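Local atomic coordinates of anthranilate-CoA ligase (Stigmatella aurantiaca, PDB entry 4WV3), a protein that belongs to the ANL superfamily of AMP-binding enzymes, with a large AMP-binding region followed by a smaller C-terminal domain. Residues A[14-19]-A[230-235]; A[9-14]-A[160-165]. All blocks are in the same frame, centred on the assembly; numbering follows the deposited sequence.

Overall arrangement
Both contacts anchor the N-terminal lead of the chain, tying it to helix 221-234 and to the loop before strand 169-175. Residues 9-14 run as a loop into the short helix 14-17, and Asp14 lies in both N-terminal segments. Contact 2 comes back first: after helix 148-152, the loop 160-165 returns to 9-14, closing a loop of about 145 residues. Contact 1 closes a longer one, when the end of helix 221-234 reaches 14-19. Because the segments alternate along the chain, the two closures cross rather than nest. Their centres lie about 14 Å apart, and Ile15 CD1 packs on Tyr10 OH at 3.9 Å. Helix 71-83 touches residues of both contacts.

Contact 1 (A[14-19]-A[230-235]); sequences DILERN and FPWYVG
Asn19 ND2 is held by two hydrogen bonds, one to each side of the contact. The bond from Asn19 ND2 to Trp232 O is nearly straight, 2.7 Å with an N-H...O angle of 170°, and lies in the planes of both the amide and the carbonyl. The other goes from Asn19 ND2 back to Leu16 O at 3.2 Å, meeting that carbonyl from above its plane. Trp232 O already belongs to a helix end: it takes a weak bond from Gly235 N, part of the Schellman motif in which Gly235, with positive phi, is the C-prime residue and Ala236 N reaches back to Pro231 O. The side chain of Asn19 thus joins the cap of helix 221-234.

Arg18 binds the next carbonyl, its NE donating to a lone pair of Tyr233 O at 3.2 Å in a bent bond. CG takes the crowded position between backbone N and carbonyl carbon (chi1 67°) and the chain bends at chi3, laying the guanidinium nearly parallel to the Tyr233 ring, the planes 15° apart, with Tyr233 CE1 over its centre. In the guanidinium plane, Arg18 NH1 makes a salt bridge to the syn lone pair of Asp14 OD2 at 2.9 Å. Beyond, Tyr233 OH bonds to Gln197 of helix 191-204.

Apolar side chains of both helices complete the contact. Leu16 and Trp232 lie side by side, with CD1 of Leu16 3.8 Å from Trp232 CZ3, while Phe38 also meets the indole. Ile15 crosses Tyr233 obliquely, its CD1 3.6 Å from CD1 of the ring.

Contact 2 (A[9-14]-A[160-165]); sequences YYNAVD and EAAQSH
A capped turn leads into helix 14-17, and Asn11 starts it. Residues 11-14 form a type I beta turn, with Asn11 CG anti to its backbone N (chi1 -163°) so that OD1 accepts from Val13 N at 3.0 Å, in the carbonyl plane on a lone pair. The loop 160-165 is fastened beside this cap mainly by Ser164. Ser164 OG donates to Tyr10 O at 2.8 Å, approaching from above the carbonyl plane, and takes a weak bond from Asn11 ND2 at 3.2 Å. The hydroxyl thus has one good bond and one weak one.

At the outer end the contact turns aromatic. His165 points the edge of its imidazole at the face of Tyr9, an edge-to-face pair with ring centroids 5.6 Å apart and planes at 59°; His165 ND1 itself bonds to Glu167 N. The edge of the Tyr9 ring meets Gln163 O, the carbonyl at the centre of an inverse gamma turn. At the other end of the contact, Val13 CG1 packs on Ala161 CB at 4.3 Å.

Helix 71-83 backs both segments: Val81 O receives Asn11 ND2, and Lys82 lies against Val13 and Ala161 and bonds through its backbone to Ala162. From His165 the chain runs on to strand 169-175.

Contact 1 (A[14-19]-A[230-235])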
ATOM      1  N   ASP A  14     -11.396  12.609 -14.248  1.00 17.97           N
ATOM      2  CA  ASP A  14     -11.095  12.301 -15.639  1.00 17.60           C
ATOM      3  C   ASP A  14     -10.522  10.895 -15.781  1.00 18.29           C
ATOM      4  O   ASP A  14     -10.637  10.280 -16.838  1.00 18.32           O
ATOM      5  CB  ASP A  14     -10.122  13.327 -16.222  1.00 16.15           C
ATOM      6  CG  ASP A  14      -9.819  13.071 -17.684  1.00 21.31           C
ATOM      7  OD1 ASP A  14     -10.673  13.396 -18.537  1.00 28.76           O
ATOM      8  OD2 ASP A  14      -8.727  12.545 -17.980  1.00 19.99           O
ATOM      9  N   ILE A  15      -9.904  10.397 -14.712  1.00 19.73           N
ATOM     10  CA  ILE A  15      -9.401   9.027 -14.666  1.00 19.36           C
ATOM     11  C   ILE A  15     -10.513   8.052 -15.045  1.00 21.75           C
ATOM     12  O   ILE A  15     -10.294   7.090 -15.783  1.00 15.59           O
ATOM     13  CB  ILE A  15      -8.847   8.682 -13.266  1.00 14.03           C
ATOM     14  CG1 ILE A  15      -7.575   9.484 -12.983  1.00 15.69           C
ATOM     15  CG2 ILE A  15      -8.561   7.193 -13.139  1.00 11.38           C
ATOM     16  CD1 ILE A  15      -6.420   9.138 -13.898  1.00 14.21           C
ATOM     17  N   LEU A  16     -11.712   8.331 -14.548  1.00 19.23           N
ATOM     18  CA  LEU A  16     -12.898   7.565 -14.903  1.00 19.86           C
ATOM     19  C   LEU A  16     -13.515   8.075 -16.203  1.00 17.53           C
ATOM     20  O   LEU A  16     -13.896   7.289 -17.069  1.00 20.75           O
ATOM     21  CB  LEU A  16     -13.928   7.645 -13.775  1.00 19.20           C
ATOM     22  CG  LEU A  16     -15.384   7.332 -14.132  1.00 20.15           C
ATOM     23  CD1 LEU A  16     -15.559   5.869 -14.518  1.00 16.74           C
ATOM     24  CD2 LEU A  16     -16.311   7.708 -12.983  1.00 14.97           C
ATOM     25  N   GLU A  17     -13.601   9.395 -16.336  1.00 15.52           N
ATOM     26  CA  GLU A  17     -14.355  10.008 -17.426  1.00 19.44           C
ATOM     27  C   GLU A  17     -13.620  10.096 -18.766  1.00 23.34           C
ATOM     28  O   GLU A  17     -14.187  10.561 -19.755  1.00 26.12           O
ATOM     29  CB  GLU A  17     -14.877  11.387 -17.009  1.00 18.33           C
ATOM     30  CG  GLU A  17     -15.900  11.334 -15.885  1.00 16.18           C
ATOM     31  CD  GLU A  17     -16.530  12.682 -15.598  1.00 22.15           C
ATOM     32  OE1 GLU A  17     -16.178  13.666 -16.284  1.00 28.53           O
ATOM     33  OE2 GLU A  17     -17.381  12.757 -14.687  1.00 17.37           O
ATOM     34  N   ARG A  18     -12.368   9.649 -18.805  1.00 21.32           N
ATOM     35  CA  ARG A  18     -11.636   9.588 -20.070  1.00 21.45           C
ATOM     36  C   ARG A  18     -12.045   8.337 -20.840  1.00 21.52           C
ATOM     37  O   ARG A  18     -11.634   8.135 -21.982  1.00 30.11           O
ATOM     38  CB  ARG A  18     -10.122   9.605 -19.839  1.00 15.66           C
ATOM     39  CG  ARG A  18      -9.583   8.363 -19.146  1.00 16.73           C
ATOM     40  CD  ARG A  18      -8.178   8.582 -18.601  1.00 17.29           C
ATOM     41  NE  ARG A  18      -7.159   8.626 -19.647  1.00 19.94           N
ATOM     42  CZ  ARG A  18      -6.634   9.744 -20.137  1.00 18.41           C
ATOM     43  NH1 ARG A  18      -7.033  10.923 -19.680  1.00 25.53           N
ATOM     44  NH2 ARG A  18      -5.708   9.684 -21.085  1.00 15.29           N
ATOM     45  N   ASN A  19     -12.858   7.502 -20.202  1.00 19.46           N
ATOM     46  CA  ASN A  19     -13.360   6.280 -20.819  1.00 28.18           C
ATOM     47  C   ASN A  19     -14.748   6.467 -21.413  1.00 25.45           C
ATOM     48  O   ASN A  19     -15.198   5.667 -22.231  1.00 26.16           O
ATOM     49  CB  ASN A  19     -13.390   5.141 -19.799  1.00 24.30           C
ATOM     50  CG  ASN A  19     -12.016   4.795 -19.277  1.00 21.93           C
ATOM     51  OD1 ASN A  19     -11.227   4.150 -19.964  1.00 22.88           O
ATOM     52  ND2 ASN A  19     -11.722   5.219 -18.054  1.00 24.45           N
ATOM     53  N   PHE A 230      -4.970   3.248 -11.887  1.00 12.16           N
ATOM     54  CA  PHE A 230      -4.121   2.813 -12.995  1.00 15.63           C
ATOM     55  C   PHE A 230      -4.877   2.044 -14.095  1.00 16.96           C
ATOM     56  O   PHE A 230      -4.731   2.369 -15.273  1.00 17.11           O
ATOM     57  CB  PHE A 230      -2.903   2.010 -12.505  1.00 16.99           C
ATOM     58  CG  PHE A 230      -2.005   2.760 -11.548  1.00 18.86           C
ATOM     59  CD1 PHE A 230      -2.198   4.108 -11.285  1.00 15.08           C
ATOM     60  CD2 PHE A 230      -0.958   2.109 -10.916  1.00 19.15           C
ATOM     61  CE1 PHE A 230      -1.371   4.788 -10.408  1.00 13.02           C
ATOM     62  CE2 PHE A 230      -0.127   2.783 -10.039  1.00 17.74           C
ATOM     63  CZ  PHE A 230      -0.335   4.125  -9.786  1.00 15.71           C
ATOM     64  N   PRO A 231      -5.682   1.023 -13.727  1.00 19.36           N
ATOM     65  CA  PRO A 231      -6.372   0.297 -14.801  1.00 20.00           C
ATOM     66  C   PRO A 231      -7.435   1.129 -15.518  1.00 17.48           C
ATOM     67  O   PRO A 231      -7.587   0.995 -16.730  1.00 20.88           O
ATOM     68  CB  PRO A 231      -7.031  -0.875 -14.065  1.00 17.32           C
ATOM     69  CG  PRO A 231      -7.172  -0.410 -12.660  1.00 12.56           C
ATOM     70  CD  PRO A 231      -5.954   0.421 -12.408  1.00 13.50           C
ATOM     71  N   TRP A 232      -8.157   1.970 -14.784  1.00 17.99           N
ATOM     72  CA  TRP A 232      -9.201   2.792 -15.390  1.00 21.79           C
ATOM     73  C   TRP A 232      -8.615   3.897 -16.265  1.00 21.83           C
ATOM     74  O   TRP A 232      -9.292   4.435 -17.141  1.00 15.03           O
ATOM     75  CB  TRP A 232     -10.125   3.384 -14.323  1.00 19.67           C
ATOM     76  CG  TRP A 232     -11.108   2.393 -13.773  1.00 21.27           C
ATOM     77  CD1 TRP A 232     -11.080   1.038 -13.931  1.00 18.39           C
ATOM     78  CD2 TRP A 232     -12.273   2.680 -12.990  1.00 17.56           C
ATOM     79  NE1 TRP A 232     -12.149   0.464 -13.289  1.00 20.13           N
ATOM     80  CE2 TRP A 232     -12.899   1.450 -12.706  1.00 16.33           C
ATOM     81  CE3 TRP A 232     -12.847   3.858 -12.500  1.00 16.26           C
ATOM     82  CZ2 TRP A 232     -14.067   1.363 -11.952  1.00 13.41           C
ATOM     83  CZ3 TRP A 232     -14.008   3.768 -11.753  1.00 17.67           C
ATOM     84  CH2 TRP A 232     -14.606   2.530 -11.488  1.00 12.00           C
ATOM     85  N   TYR A 233      -7.351   4.224 -16.023  1.00 18.19           N
ATOM     86  CA  TYR A 233      -6.650   5.226 -16.815  1.00 19.00           C
ATOM     87  C   TYR A 233      -6.451   4.746 -18.252  1.00 17.79           C
ATOM     88  O   TYR A 233      -6.362   5.552 -19.178  1.00 17.51           O
ATOM     89  CB  TYR A 233      -5.304   5.562 -16.169  1.00 16.27           C
ATOM     90  CG  TYR A 233      -4.477   6.577 -16.926  1.00 15.92           C
ATOM     91  CD1 TYR A 233      -4.817   7.923 -16.918  1.00 12.47           C
ATOM     92  CD2 TYR A 233      -3.347   6.190 -17.635  1.00 16.17           C
ATOM     93  CE1 TYR A 233      -4.060   8.855 -17.605  1.00 12.76           C
ATOM     94  CE2 TYR A 233      -2.585   7.114 -18.323  1.00 15.97           C
ATOM     95  CZ  TYR A 233      -2.945   8.443 -18.306  1.00 15.48           C
ATOM     96  OH  TYR A 233      -2.185   9.363 -18.992  1.00 19.83           O
ATOM     97  N   VAL A 234      -6.390   3.428 -18.431  1.00 13.82           N
ATOM     98  CA  VAL A 234      -6.201   2.845 -19.756  1.00 16.78           C
ATOM     99  C   VAL A 234      -7.431   2.080 -20.239  1.00 18.88           C
ATOM    100  O   VAL A 234      -7.432   1.524 -21.337  1.00 22.14           O
ATOM    101  CB  VAL A 234      -4.977   1.906 -19.797  1.00 13.42           C
ATOM    102  CG1 VAL A 234      -3.714   2.669 -19.440  1.00 13.76           C
ATOM    103  CG2 VAL A 234      -5.177   0.726 -18.862  1.00 16.66           C
ATOM    104  N   GLY A 235      -8.475   2.051 -19.417  1.00 17.23           N
ATOM    105  CA  GLY A 235      -9.718   1.401 -19.793  1.00 17.43           C
ATOM    106  C   GLY A 235      -9.847  -0.029 -19.306  1.00 19.95           C
ATOM    107  O   GLY A 235     -10.814  -0.717 -19.632  1.00 17.60           O
TER

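Contact 2 (A[9-14]-A[160-165])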
ATOM      1  N   TYR A   9      -6.009  23.450 -15.305  1.00 11.38           N
ATOM      2  CA  TYR A   9      -7.165  23.060 -14.512  1.00 13.31           C
ATOM      3  C   TYR A   9      -7.562  21.624 -14.836  1.00 19.76           C
ATOM      4  O   TYR A   9      -8.059  21.332 -15.925  1.00 15.64           O
ATOM      5  CB  TYR A   9      -8.332  24.017 -14.749  1.00 13.67           C
ATOM      6  CG  TYR A   9      -8.121  25.380 -14.132  1.00 18.57           C
ATOM      7  CD1 TYR A   9      -7.430  26.373 -14.813  1.00 18.36           C
ATOM      8  CD2 TYR A   9      -8.607  25.671 -12.865  1.00 18.55           C
ATOM      9  CE1 TYR A   9      -7.232  27.620 -14.251  1.00 26.52           C
ATOM     10  CE2 TYR A   9      -8.414  26.915 -12.293  1.00 26.97           C
ATOM     11  CZ  TYR A   9      -7.727  27.886 -12.992  1.00 30.19           C
ATOM     12  OH  TYR A   9      -7.532  29.125 -12.428  1.00 35.70           O
ATOM     13  N   TYR A  10      -7.329  20.730 -13.882  1.00 14.94           N
ATOM     14  CA  TYR A  10      -7.570  19.309 -14.082  1.00 12.87           C
ATOM     15  C   TYR A  10      -8.304  18.706 -12.893  1.00 15.35           C
ATOM     16  O   TYR A  10      -8.067  19.085 -11.745  1.00 17.85           O
ATOM     17  CB  TYR A  10      -6.241  18.580 -14.308  1.00 15.23           C
ATOM     18  CG  TYR A  10      -6.354  17.073 -14.385  1.00 15.71           C
ATOM     19  CD1 TYR A  10      -6.678  16.441 -15.579  1.00 13.02           C
ATOM     20  CD2 TYR A  10      -6.124  16.282 -13.266  1.00 11.05           C
ATOM     21  CE1 TYR A  10      -6.779  15.064 -15.654  1.00 14.19           C
ATOM     22  CE2 TYR A  10      -6.223  14.905 -13.330  1.00 12.56           C
ATOM     23  CZ  TYR A  10      -6.550  14.302 -14.527  1.00 18.73           C
ATOM     24  OH  TYR A  10      -6.650  12.931 -14.598  1.00 18.44           O
ATOM     25  N   ASN A  11      -9.203  17.770 -13.175  1.00 14.42           N
ATOM     26  CA  ASN A  11      -9.893  17.032 -12.126  1.00 12.42           C
ATOM     27  C   ASN A  11      -9.641  15.537 -12.283  1.00 11.85           C
ATOM     28  O   ASN A  11      -9.732  14.998 -13.387  1.00 16.77           O
ATOM     29  CB  ASN A  11     -11.393  17.330 -12.146  1.00 10.26           C
ATOM     30  CG  ASN A  11     -12.084  16.929 -10.856  1.00 13.85           C
ATOM     31  OD1 ASN A  11     -12.315  15.746 -10.604  1.00 16.54           O
ATOM     32  ND2 ASN A  11     -12.425  17.915 -10.035  1.00 15.32           N
ATOM     33  N   ALA A  12      -9.327  14.872 -11.176  1.00 15.46           N
ATOM     34  CA  ALA A  12      -8.958  13.459 -11.196  1.00 15.33           C
ATOM     35  C   ALA A  12     -10.124  12.538 -11.554  1.00 16.61           C
ATOM     36  O   ALA A  12      -9.938  11.335 -11.729  1.00 19.49           O
ATOM     37  CB  ALA A  12      -8.347  13.053  -9.862  1.00 10.73           C
ATOM     38  N   VAL A  13     -11.323  13.102 -11.667  1.00 14.23           N
ATOM     39  CA  VAL A  13     -12.480  12.326 -12.095  1.00 14.97           C
ATOM     40  C   VAL A  13     -12.327  11.946 -13.568  1.00 21.52           C
ATOM     41  O   VAL A  13     -13.025  11.066 -14.074  1.00 22.49           O
ATOM     42  CB  VAL A  13     -13.802  13.094 -11.876  1.00 15.73           C
ATOM     43  CG1 VAL A  13     -13.973  14.176 -12.931  1.00 16.11           C
ATOM     44  CG2 VAL A  13     -14.987  12.137 -11.887  1.00 13.88           C
ATOM     45  N   ASP A  14     -11.396  12.609 -14.248  1.00 17.97           N
ATOM     46  CA  ASP A  14     -11.095  12.301 -15.639  1.00 17.60           C
ATOM     47  C   ASP A  14     -10.522  10.895 -15.781  1.00 18.29           C
ATOM     48  O   ASP A  14     -10.637  10.280 -16.838  1.00 18.32           O
ATOM     49  CB  ASP A  14     -10.122  13.327 -16.222  1.00 16.15           C
ATOM     50  CG  ASP A  14      -9.819  13.071 -17.684  1.00 21.31           C
ATOM     51  OD1 ASP A  14     -10.673  13.396 -18.537  1.00 28.76           O
ATOM     52  OD2 ASP A  14      -8.727  12.545 -17.980  1.00 19.99           O
ATOM     53  N   GLU A 160     -21.553  18.558 -13.108  1.00 19.42           N
ATOM     54  CA  GLU A 160     -20.422  19.271 -13.685  1.00 24.04           C
ATOM     55  C   GLU A 160     -19.210  19.172 -12.768  1.00 22.73           C
ATOM     56  O   GLU A 160     -19.312  19.414 -11.565  1.00 25.53           O
ATOM     57  CB  GLU A 160     -20.773  20.741 -13.930  1.00 29.16           C
ATOM     58  CG  GLU A 160     -21.798  20.972 -15.030  1.00 39.67           C
ATOM     59  CD  GLU A 160     -21.212  20.830 -16.425  1.00 52.80           C
ATOM     60  OE1 GLU A 160     -20.003  20.544 -16.544  1.00 53.03           O
ATOM     61  OE2 GLU A 160     -21.966  21.012 -17.404  1.00 60.28           O
ATOM     62  N   ALA A 161     -18.066  18.812 -13.341  1.00 17.76           N
ATOM     63  CA  ALA A 161     -16.832  18.710 -12.574  1.00 20.28           C
ATOM     64  C   ALA A 161     -16.392  20.086 -12.086  1.00 21.31           C
ATOM     65  O   ALA A 161     -16.528  21.079 -12.801  1.00 27.13           O
ATOM     66  CB  ALA A 161     -15.737  18.061 -13.407  1.00 17.44           C
ATOM     67  N   ALA A 162     -15.873  20.138 -10.865  1.00 18.36           N
ATOM     68  CA  ALA A 162     -15.443  21.398 -10.271  1.00 19.60           C
ATOM     69  C   ALA A 162     -14.223  21.961 -10.992  1.00 20.70           C
ATOM     70  O   ALA A 162     -13.374  21.211 -11.475  1.00 22.67           O
ATOM     71  CB  ALA A 162     -15.149  21.211  -8.791  1.00 17.26           C
ATOM     72  N   GLN A 163     -14.143  23.286 -11.062  1.00 24.83           N
ATOM     73  CA  GLN A 163     -13.026  23.955 -11.720  1.00 26.65           C
ATOM     74  C   GLN A 163     -11.780  23.897 -10.844  1.00 22.31           C
ATOM     75  O   GLN A 163     -11.285  24.923 -10.377  1.00 24.02           O
ATOM     76  CB  GLN A 163     -13.384  25.409 -12.027  1.00 22.36           C
ATOM     77  CG  GLN A 163     -14.684  25.578 -12.797  1.00 26.49           C
ATOM     78  CD  GLN A 163     -15.080  27.033 -12.958  1.00 37.97           C
ATOM     79  OE1 GLN A 163     -14.247  27.933 -12.843  1.00 39.26           O
ATOM     80  NE2 GLN A 163     -16.360  27.273 -13.219  1.00 22.89           N
ATOM     81  N   SER A 164     -11.275  22.688 -10.626  1.00 16.87           N
ATOM     82  CA  SER A 164     -10.134  22.483  -9.746  1.00 18.00           C
ATOM     83  C   SER A 164      -8.811  22.666 -10.478  1.00 21.78           C
ATOM     84  O   SER A 164      -8.638  22.197 -11.604  1.00 17.68           O
ATOM     85  CB  SER A 164     -10.189  21.087  -9.118  1.00 18.20           C
ATOM     86  OG  SER A 164     -10.132  20.078 -10.112  1.00 14.48           O
ATOM     87  N   HIS A 165      -7.881  23.360  -9.829  1.00 18.93           N
ATOM     88  CA  HIS A 165      -6.519  23.462 -10.329  1.00 18.33           C
ATOM     89  C   HIS A 165      -5.920  22.067 -10.249  1.00 17.35           C
ATOM     90  O   HIS A 165      -6.299  21.278  -9.383  1.00 18.23           O
ATOM     91  CB  HIS A 165      -5.719  24.433  -9.460  1.00 14.57           C
ATOM     92  CG  HIS A 165      -4.446  24.908 -10.091  1.00 14.25           C
ATOM     93  ND1 HIS A 165      -3.315  24.127 -10.170  1.00 13.64           N
ATOM     94  CD2 HIS A 165      -4.125  26.096 -10.656  1.00 13.73           C
ATOM     95  CE1 HIS A 165      -2.352  24.809 -10.766  1.00 13.25           C
ATOM     96  NE2 HIS A 165      -2.818  26.006 -11.071  1.00 14.96           N
TER